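Local coordinates for protein enolase (PDB 3UGV) that probably acts as a magnesium-dependent enzyme of the enolase superfamily, abstracting a proton next to a substrate carboxylate, at residues F[63-66]-F[67-71]; F[214-217]-F[218-222]. All coordinates share one frame; numbering follows the deposited sequence.

Contact 1: F[63-66]-F[67-71]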
loop_
_atom_site.group_PDB
_atom_site.type_symbol
_atom_site.label_atom_id
_atom_site.label_comp_id
_atom_site.label_asym_id
_atom_site.label_seq_id
_atom_site.Cartn_x
_atom_site.Cartn_y
_atom_site.Cartn_z
ATOM N N ILE F 63 5.349 48.188 -10.347
ATOM C CA ILE F 63 4.146 48.484 -9.594
ATOM C C ILE F 63 4.232 49.911 -9.081
ATOM O O ILE F 63 5.290 50.340 -8.616
ATOM C CB ILE F 63 4.017 47.568 -8.365
ATOM C CG1 ILE F 63 3.936 46.110 -8.787
ATOM C CG2 ILE F 63 2.778 47.908 -7.583
ATOM C CD1 ILE F 63 2.705 45.798 -9.571
ATOM N N GLU F 64 3.127 50.646 -9.181
ATOM C CA GLU F 64 2.988 51.936 -8.511
ATOM C C GLU F 64 1.991 51.791 -7.371
ATOM O O GLU F 64 0.963 51.132 -7.529
ATOM C CB GLU F 64 2.475 53.008 -9.479
ATOM C CG GLU F 64 3.393 53.312 -10.656
ATOM C CD GLU F 64 3.026 54.607 -11.382
ATOM O OE1 GLU F 64 2.130 55.341 -10.903
ATOM O OE2 GLU F 64 3.644 54.890 -12.435
ATOM N N THR F 65 2.289 52.393 -6.223
ATOM C CA THR F 65 1.286 52.515 -5.164
ATOM C C THR F 65 0.820 53.963 -5.036
ATOM O O THR F 65 1.523 54.893 -5.454
ATOM C CB THR F 65 1.796 52.032 -3.782
ATOM O OG1 THR F 65 3.058 52.638 -3.491
ATOM C CG2 THR F 65 1.954 50.521 -3.746
ATOM N N GLU F 66 -0.364 54.146 -4.454
ATOM C CA GLU F 66 -0.866 55.477 -4.134
ATOM C C GLU F 66 0.114 56.245 -3.246
ATOM O O GLU F 66 0.238 57.466 -3.349
ATOM C CB GLU F 66 -2.226 55.385 -3.435
ATOM C CG GLU F 66 -3.329 54.762 -4.277
ATOM C CD GLU F 66 -3.682 55.585 -5.510
ATOM O OE1 GLU F 66 -3.173 56.718 -5.647
ATOM O OE2 GLU F 66 -4.474 55.093 -6.345
ATOM N N GLU F 67 0.810 55.515 -2.381
ATOM C CA GLU F 67 1.731 56.093 -1.407
ATOM C C GLU F 67 3.126 56.339 -1.987
ATOM O O GLU F 67 4.043 56.745 -1.263
ATOM C CB GLU F 67 1.841 55.182 -0.177
ATOM C CG GLU F 67 0.540 54.985 0.597
ATOM C CD GLU F 67 -0.449 54.062 -0.109
ATOM O OE1 GLU F 67 -0.022 53.280 -0.991
ATOM O OE2 GLU F 67 -1.655 54.118 0.223
ATOM N N GLY F 68 3.291 56.073 -3.282
ATOM C CA GLY F 68 4.544 56.355 -3.966
ATOM C C GLY F 68 5.656 55.329 -3.808
ATOM O O GLY F 68 6.797 55.586 -4.194
ATOM N N VAL F 69 5.331 54.169 -3.241
ATOM C CA VAL F 69 6.296 53.082 -3.097
ATOM C C VAL F 69 6.313 52.203 -4.346
ATOM O O VAL F 69 5.282 51.692 -4.764
ATOM C CB VAL F 69 5.973 52.217 -1.879
ATOM C CG1 VAL F 69 7.057 51.175 -1.663
ATOM C CG2 VAL F 69 5.810 53.097 -0.639
ATOM N N PRO F 70 7.488 52.033 -4.957
ATOM C CA PRO F 70 7.574 51.237 -6.185
ATOM C C PRO F 70 7.709 49.740 -5.896
ATOM O O PRO F 70 7.988 49.343 -4.766
ATOM C CB PRO F 70 8.872 51.739 -6.814
ATOM C CG PRO F 70 9.749 52.017 -5.612
ATOM C CD PRO F 70 8.808 52.536 -4.529
ATOM N N GLY F 71 7.513 48.924 -6.925
ATOM C CA GLY F 71 7.761 47.499 -6.846
ATOM C C GLY F 71 8.298 47.016 -8.181
ATOM O O GLY F 71 7.716 47.288 -9.230
#

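Contact 2: F[214-217]-F[218-222]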
loop_
_atom_site.group_PDB
_atom_site.type_symbol
_atom_site.label_atom_id
_atom_site.label_comp_id
_atom_site.label_asym_id
_atom_site.label_seq_id
_atom_site.Cartn_x
_atom_site.Cartn_y
_atom_site.Cartn_z
ATOM N N ASP F 214 38.347 16.669 -16.076
ATOM C CA ASP F 214 39.786 16.730 -16.322
ATOM C C ASP F 214 40.232 18.192 -16.287
ATOM O O ASP F 214 41.362 18.507 -15.896
ATOM C CB ASP F 214 40.168 16.082 -17.666
ATOM C CG ASP F 214 40.038 14.541 -17.656
ATOM O OD1 ASP F 214 39.972 13.935 -16.552
ATOM O OD2 ASP F 214 40.007 13.937 -18.764
ATOM N N ALA F 215 39.325 19.081 -16.679
ATOM C CA ALA F 215 39.621 20.510 -16.742
ATOM C C ALA F 215 39.440 21.281 -15.429
ATOM O O ALA F 215 40.180 22.234 -15.175
ATOM C CB ALA F 215 38.779 21.159 -17.834
ATOM N N VAL F 216 38.462 20.904 -14.603
ATOM C CA VAL F 216 38.166 21.693 -13.394
ATOM C C VAL F 216 38.198 20.917 -12.083
ATOM O O VAL F 216 38.004 21.502 -11.013
ATOM C CB VAL F 216 36.805 22.387 -13.467
ATOM C CG1 VAL F 216 36.715 23.253 -14.688
ATOM C CG2 VAL F 216 35.674 21.341 -13.454
ATOM N N GLY F 217 38.412 19.610 -12.161
ATOM C CA GLY F 217 38.539 18.781 -10.968
ATOM C C GLY F 217 37.234 18.306 -10.349
ATOM O O GLY F 217 36.213 18.994 -10.415
ATOM N N ARG F 218 37.270 17.131 -9.726
ATOM C CA ARG F 218 36.074 16.562 -9.104
ATOM C C ARG F 218 35.709 17.256 -7.793
ATOM O O ARG F 218 34.699 16.949 -7.175
ATOM C CB ARG F 218 36.198 15.044 -8.933
ATOM C CG ARG F 218 35.911 14.278 -10.227
ATOM C CD ARG F 218 36.287 12.819 -10.110
ATOM N NE ARG F 218 35.825 12.026 -11.251
ATOM C CZ ARG F 218 36.338 12.096 -12.482
ATOM N NH1 ARG F 218 37.325 12.950 -12.760
ATOM N NH2 ARG F 218 35.858 11.315 -13.447
ATOM N N ASP F 219 36.539 18.199 -7.372
ATOM C CA ASP F 219 36.141 19.106 -6.316
ATOM C C ASP F 219 35.002 20.037 -6.772
ATOM O O ASP F 219 34.432 20.778 -5.970
ATOM C CB ASP F 219 37.316 19.952 -5.893
ATOM C CG ASP F 219 37.046 20.687 -4.612
ATOM O OD1 ASP F 219 36.999 20.003 -3.564
ATOM O OD2 ASP F 219 36.871 21.930 -4.652
ATOM N N THR F 220 34.708 20.010 -8.065
ATOM C CA THR F 220 33.610 20.766 -8.647
ATOM C C THR F 220 32.456 19.809 -8.904
ATOM O O THR F 220 32.602 18.846 -9.659
ATOM C CB THR F 220 34.006 21.405 -9.999
ATOM O OG1 THR F 220 35.156 22.240 -9.822
ATOM C CG2 THR F 220 32.878 22.249 -10.534
ATOM N N ALA F 221 31.320 20.069 -8.255
ATOM C CA ALA F 221 30.119 19.278 -8.444
ATOM C C ALA F 221 29.590 19.517 -9.848
ATOM O O ALA F 221 29.626 20.652 -10.329
ATOM C CB ALA F 221 29.065 19.669 -7.405
ATOM N N LEU F 222 29.121 18.453 -10.505
ATOM C CA LEU F 222 28.408 18.572 -11.785
ATOM C C LEU F 222 26.940 18.171 -11.657
ATOM O O LEU F 222 26.611 17.071 -11.199
ATOM C CB LEU F 222 29.059 17.726 -12.875
ATOM C CG LEU F 222 30.508 18.052 -13.200
ATOM C CD1 LEU F 222 30.995 17.119 -14.292
ATOM C CD2 LEU F 222 30.627 19.497 -13.637
#

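Contact 1: F[63-66]-F[67-71]
Ile63 to Gly71 form a beta hairpin: the end of strand 52-65 turns back through Glu66-Pro70 into strand 71-75, at the edge of the three-stranded antiparallel sheet in the N-terminal domain. Ile63 and Gly71 are an antiparallel hydrogen-bonded pair. Ile63 N donates to Gly71 O at 2.8 Å, nearly straight at 168°, while Gly71 N returns a more bent bond of 3.1 Å to Ile63 O. That same Ile63 O also receives a CA-H...O contact from Pro70 CA. Further on, a type I turn from Thr65 to Gly68 reverses the chain and is closed by Gly68 N on Thr65 O, 3.0 Å; with Gly68 at positive phi and Thr65 N directed to Val69 O, this is a type I turn with a G1 bulge.

Thr65 is the side chain that ties the loop together. Chi1 of 50° sets Thr65 OG1 between its own backbone N and carbonyl carbon, turned to the returning chain at Val69, where it donates to Val69 O over 2.7 Å in the carbonyl plane, on a lone pair. Thr65 N adds a weak bond to the same oxygen, and Val69 CB lies 3.4 Å from Thr65 OG1. Glu67, its chain bent at chi2, folds back over the turn so that Glu67 OE1 comes 3.6 Å from Thr65 CB; this carboxylate oxygen accepts a bond from the backbone N of Thr29. Helix 123-142 packs on the hairpin, Ala134 on Ile63 and Arg141 on Val69.

With Val69 O gripped twice, the hydroxyl of Thr65 reinforces the last pair before the turn, where the amide bond is long and bent.

Contact 2: F[214-217]-F[218-222]
Val216 and Thr220 meet where helix 202-216 hands over to strand 221-225, within the beta-alpha-beta unit that starts at strand 192-196 and belongs to the barrel of the enolase C-terminal domain. Gly217 breaks the helix with a positive phi of 84°, and a type I turn from Gly217 to Thr220 swings the chain into the strand.

Two hydrogen bonds hold this turn, both made by Thr220. Thr220 N donates to Gly217 O at 3.0 Å, closing the turn, and Thr220 OG1 donates to Val216 O at 3.2 Å. Each donor sits above the plane of the carbonyl it binds. Lys182 NZ of helix 171-183 makes a weak hydrogen bond to Thr220 OG1, a second and looser partner.

Apolar contact is confined to a small patch. The side chains of Val216 and Thr220 cross at about a right angle; Val216 CG2 is the branch that touches, lying 3.8 Å from Thr220 CB, and the valine also packs on Ala178.

Charged groups are arranged around the exposed side. Arg218 extends from CG to NE back along the helix, where its NH2 forms a salt bridge with Glu210. The carboxylate of Asp214 may add a modest electrostatic attraction, although Asp214 OD1 remains 4.7 Å from Arg218 NH1.

Contacts 1 and 2 are both short chain reversals, one between two strands and the other between a helix and a strand, and they lie on opposite sides of the chain's centre. Their centres are 46 Å apart and their nearest atoms about 34 Å, so they do not touch. Contact 1 belongs to the N-terminal domain and contact 2 to the enolase C-terminal domain-like region, the two parts that together build an enolase-superfamily subunit. The strand that contact 2 leads into, 221-225, ends at Asp225, which with Glu251 and Glu277 binds a magnesium ion. Contact 1 contributes no residue to that site.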